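Local coordinates for protein ulvan Lyase-PL25 (Pseudoalteromonas sp. PLSV, PDB 5UAM) that cleaves ulvan, the sulfated cell-wall polysaccharide of green seaweeds, as a beta-propeller lyase of polysaccharide lyase family 25, at residues Gly46-Gly51 with Tyr69-Gly74; Phe413-Phe418 with Ala426-Ala431. All coordinates share one frame; numbering follows the deposited sequence.

Contact 1 of 2, residues Gly46-Gly51 with Tyr69-Gly74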
loop_
_atom_site.group_PDB
_atom_site.type_symbol
_atom_site.label_atom_id
_atom_site.label_comp_id
_atom_site.label_asym_id
_atom_site.label_seq_id
_atom_site.Cartn_x
_atom_site.Cartn_y
_atom_site.Cartn_z
ATOM N N GLY A 46 2.368 3.542 9.081
ATOM C CA GLY A 46 2.929 3.843 10.380
ATOM C C GLY A 46 4.393 3.471 10.397
ATOM O O GLY A 46 4.862 2.650 9.600
ATOM N N ILE A 47 5.110 4.070 11.352
ATOM C CA ILE A 47 6.562 3.964 11.471
ATOM C C ILE A 47 6.909 3.964 12.948
ATOM O O ILE A 47 6.401 4.794 13.709
ATOM C CB ILE A 47 7.281 5.151 10.802
ATOM C CG1 ILE A 47 6.900 5.228 9.324
ATOM C CG2 ILE A 47 8.782 5.046 11.026
ATOM C CD1 ILE A 47 7.501 6.419 8.588
ATOM N N HIS A 48 7.787 3.054 13.354
ATOM C CA HIS A 48 8.311 3.050 14.714
ATOM C C HIS A 48 9.697 3.679 14.729
ATOM O O HIS A 48 10.563 3.308 13.934
ATOM C CB HIS A 48 8.405 1.634 15.259
ATOM C CG HIS A 48 8.875 1.581 16.672
ATOM N ND1 HIS A 48 8.023 1.775 17.737
ATOM C CD2 HIS A 48 10.112 1.422 17.199
ATOM C CE1 HIS A 48 8.717 1.702 18.863
ATOM N NE2 HIS A 48 9.985 1.483 18.563
ATOM N N LYS A 49 9.935 4.586 15.672
ATOM C CA LYS A 49 11.270 5.146 15.838
ATOM C C LYS A 49 11.463 5.542 17.293
ATOM O O LYS A 49 10.617 6.234 17.868
ATOM C CB LYS A 49 11.479 6.372 14.948
ATOM C CG LYS A 49 12.860 6.988 15.126
ATOM C CD LYS A 49 13.101 8.127 14.170
ATOM C CE LYS A 49 13.494 7.635 12.797
ATOM N NZ LYS A 49 14.901 7.134 12.745
ATOM N N ASN A 50 12.566 5.092 17.885
ATOM C CA ASN A 50 12.991 5.536 19.219
ATOM C C ASN A 50 11.899 5.350 20.257
ATOM O O ASN A 50 11.671 6.217 21.092
ATOM C CB ASN A 50 13.451 6.992 19.208
ATOM C CG ASN A 50 14.176 7.391 20.492
ATOM O OD1 ASN A 50 14.942 6.616 21.069
ATOM N ND2 ASN A 50 13.935 8.620 20.940
ATOM N N GLY A 51 11.197 4.223 20.198
ATOM C CA GLY A 51 10.213 3.909 21.212
ATOM C C GLY A 51 8.844 4.490 20.984
ATOM O O GLY A 51 7.961 4.294 21.839
ATOM N N TYR A 69 2.007 6.613 19.693
ATOM C CA TYR A 69 2.020 5.875 20.949
ATOM C C TYR A 69 3.446 5.790 21.465
ATOM O O TYR A 69 4.343 5.340 20.745
ATOM C CB TYR A 69 1.445 4.474 20.766
ATOM C CG TYR A 69 1.357 3.693 22.059
ATOM C CD1 TYR A 69 0.480 4.066 23.058
ATOM C CD2 TYR A 69 2.188 2.611 22.299
ATOM C CE1 TYR A 69 0.402 3.361 24.241
ATOM C CE2 TYR A 69 2.114 1.894 23.476
ATOM C CZ TYR A 69 1.215 2.271 24.438
ATOM O OH TYR A 69 1.109 1.581 25.633
ATOM N N ASN A 70 3.642 6.201 22.705
ATOM C CA ASN A 70 4.929 6.108 23.387
ATOM C C ASN A 70 4.917 4.819 24.197
ATOM O O ASN A 70 4.166 4.694 25.171
ATOM C CB ASN A 70 5.099 7.321 24.298
ATOM C CG ASN A 70 6.432 7.350 24.998
ATOM O OD1 ASN A 70 6.919 6.333 25.485
ATOM N ND2 ASN A 70 7.041 8.528 25.041
ATOM N N HIS A 71 5.744 3.858 23.785
ATOM C CA HIS A 71 5.720 2.543 24.420
ATOM C C HIS A 71 6.265 2.567 25.838
ATOM O O HIS A 71 5.886 1.708 26.645
ATOM C CB HIS A 71 6.478 1.541 23.546
ATOM C CG HIS A 71 5.795 1.258 22.243
ATOM N ND1 HIS A 71 4.973 0.166 22.066
ATOM C CD2 HIS A 71 5.764 1.945 21.076
ATOM C CE1 HIS A 71 4.494 0.174 20.832
ATOM N NE2 HIS A 71 4.955 1.245 20.213
ATOM N N GLN A 72 7.160 3.503 26.163
ATOM C CA GLN A 72 7.711 3.555 27.513
ATOM C C GLN A 72 6.728 4.150 28.510
ATOM O O GLN A 72 6.624 3.667 29.639
ATOM C CB GLN A 72 9.020 4.351 27.531
ATOM C CG GLN A 72 9.686 4.421 28.920
ATOM C CD GLN A 72 11.029 5.139 28.913
ATOM O OE1 GLN A 72 11.430 5.731 27.907
ATOM N NE2 GLN A 72 11.733 5.087 30.044
ATOM N N THR A 73 6.003 5.203 28.118
ATOM C CA THR A 73 5.096 5.867 29.045
ATOM C C THR A 73 3.667 5.365 28.925
ATOM O O THR A 73 2.863 5.613 29.830
ATOM C CB THR A 73 5.090 7.380 28.788
ATOM O OG1 THR A 73 4.560 7.627 27.485
ATOM C CG2 THR A 73 6.509 7.964 28.875
ATOM N N GLY A 74 3.332 4.675 27.841
ATOM C CA GLY A 74 1.977 4.234 27.615
ATOM C C GLY A 74 1.038 5.311 27.132
ATOM O O GLY A 74 -0.177 5.092 27.152
HETATM O O HOH W 1 9.235 4.613 24.291
#

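Contact 2 of 2, residues Phe413-Phe418 with Ala426-Ala431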
loop_
_atom_site.group_PDB
_atom_site.type_symbol
_atom_site.label_atom_id
_atom_site.label_comp_id
_atom_site.label_asym_id
_atom_site.label_seq_id
_atom_site.Cartn_x
_atom_site.Cartn_y
_atom_site.Cartn_z
ATOM N N PHE A 413 -12.428 -5.775 7.923
ATOM C CA PHE A 413 -11.229 -5.016 8.245
ATOM C C PHE A 413 -10.546 -4.498 6.988
ATOM O O PHE A 413 -10.412 -5.213 5.990
ATOM C CB PHE A 413 -10.185 -5.863 8.990
ATOM C CG PHE A 413 -10.575 -6.288 10.387
ATOM C CD1 PHE A 413 -11.379 -5.481 11.190
ATOM C CD2 PHE A 413 -10.089 -7.457 10.927
ATOM C CE1 PHE A 413 -11.714 -5.857 12.480
ATOM C CE2 PHE A 413 -10.442 -7.875 12.210
ATOM C CZ PHE A 413 -11.234 -7.061 13.006
ATOM N N ALA A 414 -10.090 -3.263 7.060
ATOM C CA ALA A 414 -9.053 -2.741 6.185
ATOM C C ALA A 414 -7.761 -2.755 6.981
ATOM O O ALA A 414 -7.773 -2.419 8.171
ATOM C CB ALA A 414 -9.398 -1.311 5.763
ATOM N N ILE A 415 -6.650 -3.100 6.330
ATOM C CA ILE A 415 -5.363 -3.203 7.018
ATOM C C ILE A 415 -4.286 -2.417 6.297
ATOM O O ILE A 415 -4.350 -2.177 5.086
ATOM C CB ILE A 415 -4.907 -4.658 7.221
ATOM C CG1 ILE A 415 -4.874 -5.436 5.900
ATOM C CG2 ILE A 415 -5.854 -5.342 8.233
ATOM C CD1 ILE A 415 -4.106 -6.759 6.015
ATOM N N SER A 416 -3.283 -1.999 7.062
ATOM C CA SER A 416 -2.056 -1.449 6.507
ATOM C C SER A 416 -1.050 -2.558 6.211
ATOM O O SER A 416 -1.183 -3.700 6.654
ATOM C CB SER A 416 -1.398 -0.485 7.494
ATOM O OG SER A 416 -0.876 -1.154 8.637
ATOM N N ALA A 417 -0.003 -2.184 5.493
ATOM C CA ALA A 417 1.205 -2.991 5.479
ATOM C C ALA A 417 1.830 -2.976 6.871
ATOM O O ALA A 417 1.514 -2.126 7.716
ATOM C CB ALA A 417 2.203 -2.434 4.463
ATOM N N PHE A 418 2.736 -3.915 7.127
ATOM C CA PHE A 418 3.452 -3.879 8.387
ATOM C C PHE A 418 4.148 -2.535 8.579
ATOM O O PHE A 418 4.735 -1.975 7.640
ATOM C CB PHE A 418 4.477 -4.996 8.472
ATOM C CG PHE A 418 3.894 -6.363 8.752
ATOM C CD1 PHE A 418 3.175 -6.599 9.906
ATOM C CD2 PHE A 418 4.126 -7.436 7.890
ATOM C CE1 PHE A 418 2.668 -7.853 10.171
ATOM C CE2 PHE A 418 3.607 -8.683 8.155
ATOM C CZ PHE A 418 2.890 -8.891 9.298
ATOM N N ALA A 426 3.500 -3.564 18.124
ATOM C CA ALA A 426 2.814 -2.605 17.260
ATOM C C ALA A 426 3.282 -2.835 15.821
ATOM O O ALA A 426 4.187 -2.164 15.320
ATOM C CB ALA A 426 3.104 -1.190 17.737
ATOM N N GLN A 427 2.614 -3.759 15.151
ATOM C CA GLN A 427 3.022 -4.237 13.840
ATOM C C GLN A 427 2.113 -3.823 12.695
ATOM O O GLN A 427 2.576 -3.752 11.566
ATOM C CB GLN A 427 3.107 -5.761 13.860
ATOM C CG GLN A 427 4.143 -6.252 14.835
ATOM C CD GLN A 427 4.477 -7.685 14.639
ATOM O OE1 GLN A 427 4.918 -8.109 13.556
ATOM N NE2 GLN A 427 4.303 -8.456 15.682
ATOM N N MET A 428 0.827 -3.594 12.933
ATOM C CA MET A 428 -0.097 -3.351 11.835
ATOM C C MET A 428 -1.232 -2.482 12.337
ATOM O O MET A 428 -1.627 -2.579 13.501
ATOM C CB MET A 428 -0.618 -4.687 11.267
ATOM C CG MET A 428 -1.550 -4.557 10.078
ATOM S SD MET A 428 -2.091 -6.162 9.421
ATOM C CE MET A 428 -0.699 -6.623 8.382
ATOM N N LEU A 429 -1.763 -1.668 11.435
ATOM C CA LEU A 429 -2.969 -0.879 11.678
ATOM C C LEU A 429 -4.181 -1.568 11.075
ATOM O O LEU A 429 -4.089 -2.215 10.018
ATOM C CB LEU A 429 -2.801 0.512 11.079
ATOM C CG LEU A 429 -1.815 1.367 11.848
ATOM C CD1 LEU A 429 -1.244 2.474 11.010
ATOM C CD2 LEU A 429 -2.493 1.957 13.078
ATOM N N VAL A 430 -5.327 -1.438 11.756
ATOM C CA VAL A 430 -6.554 -2.116 11.364
ATOM C C VAL A 430 -7.697 -1.127 11.514
ATOM O O VAL A 430 -7.752 -0.382 12.499
ATOM C CB VAL A 430 -6.847 -3.328 12.279
ATOM C CG1 VAL A 430 -7.945 -4.208 11.669
ATOM C CG2 VAL A 430 -5.604 -4.130 12.547
ATOM N N ALA A 431 -8.618 -1.134 10.559
ATOM C CA ALA A 431 -9.843 -0.336 10.615
ATOM C C ALA A 431 -11.044 -1.262 10.626
ATOM O O ALA A 431 -11.181 -2.130 9.763
ATOM C CB ALA A 431 -9.912 0.603 9.406
#

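Contact 1 of 2, residues Gly46-Gly51 with Tyr69-Gly74
Gly51 and His71 meet through the one direct hydrogen bond of this contact: the N-H of His71 reaches Gly51 O at 3.0 Å. Gly51 has a positive phi (86°) with psi near zero, where a side chain would collide with the carbonyl oxygen of Asn50, so glycine suits this place just before strand 52-58. The same Gly51 O lies at the edge of the His71 imidazole, 3.3 Å from CD2. The packed part of the contact is made by rings. His48 CG stands anti to the backbone N (chi1 -177°), and CE1 of its ring comes to 3.7 Å from His71 CD2, the planes inclined at 67°. Tyr69 CD2 sits over the centre of one His71 face, and both imidazoles hydrogen-bond to Thr53 OG1, His48 through ND1 and His71 through NE2, which would help hold both rings in their orientation.

Toward Gln72 the contact is looser and a water fills in: it donates to Gly51 O at 2.8 Å and accepts from Gln72 N. Here the chain leaves strand 64-70 in a turn where Asn70 OD1 accepts from Thr73 N at 3.0 Å, an Asx motif, for which the short amide side chain of Asn70 is well suited. Polar links, more than apolar burial, thus join the two hairpin turns at this surface edge of an antiparallel propeller blade.

Contact 2 of 2, residues Phe413-Phe418 with Ala426-Ala431
Phe413-Phe418 and Ala426-Ala431 run antiparallel, the axes of strands 413-415 and 428-431 at 150°, with Ala414 and Ala431 a hydrogen-bonded pair (Ala431 N to Ala414 O 2.8 Å) and Ile415 and Val430 a non-hydrogen-bonded one. Strand 412-415 is an end strand of a four-stranded propeller blade in which strand 30-33, from near the N-terminus, pairs with 439-444, the closure known from beta-propellers. Ser416 N continues the ladder to Leu429 O. The return bond comes from a side chain: Leu429 N donates to Ser416 OG at 3.0 Å, while OG donates to Ala417 O at 2.7 Å. A chi1 of 69° sets OG between its own backbone N and carbonyl carbon, from where it reaches both partners. An alanine in place of Ser416 would probably leave Leu429 N and Ala417 O without this mate.

On the face bearing Ile415 and Val430, apolar groups interlock. Val430 CG1 lies 3.5 Å above the Phe413 ring, offset toward its rim, in a CH-pi contact. Met428 SD packs against Ile415 CB at 3.9 Å, and the bend at chi3 (-82°) helps carry CE over one face of Phe418, 4.3 Å from the ring centroid; flexible, unbranched methionine suits this place. Gln427 and Met428 together face Val444 as a classic beta bulge. On the other face the CB atoms of Ala414 and Ala431 touch at 4.1 Å; small residues suit this close pair.

Backbone bonds and the serine hydroxyl satisfy most polar groups. Ser416 O is the exception, buried without a partner 3.4 Å from Met428 CE, a cost probably paid for by the apolar packing.

In the fold
Contacts 1 and 2 belong to neighbouring four-stranded antiparallel sheets of the propeller, their centres 16 Å apart. In sequence they follow in series, yet they touch in space: His71 CE1 packs on Ala426 CB at 3.7 Å, and Gly46 N lies 4.2 Å from Leu429 CD1. Contact 1 is peripheral, its centre about 22 Å from the centre of the chain and away from the annotated sites. Contact 2 is buried, its centre about 11 Å from the centre of the chain. The side chain of Ala414 is about 5 Å from that of Asn36 and about 7 Å from that of Lys101, both probable substrate-binding residues, while the side chain of Ile415 is about 5 Å from a bound potassium ion.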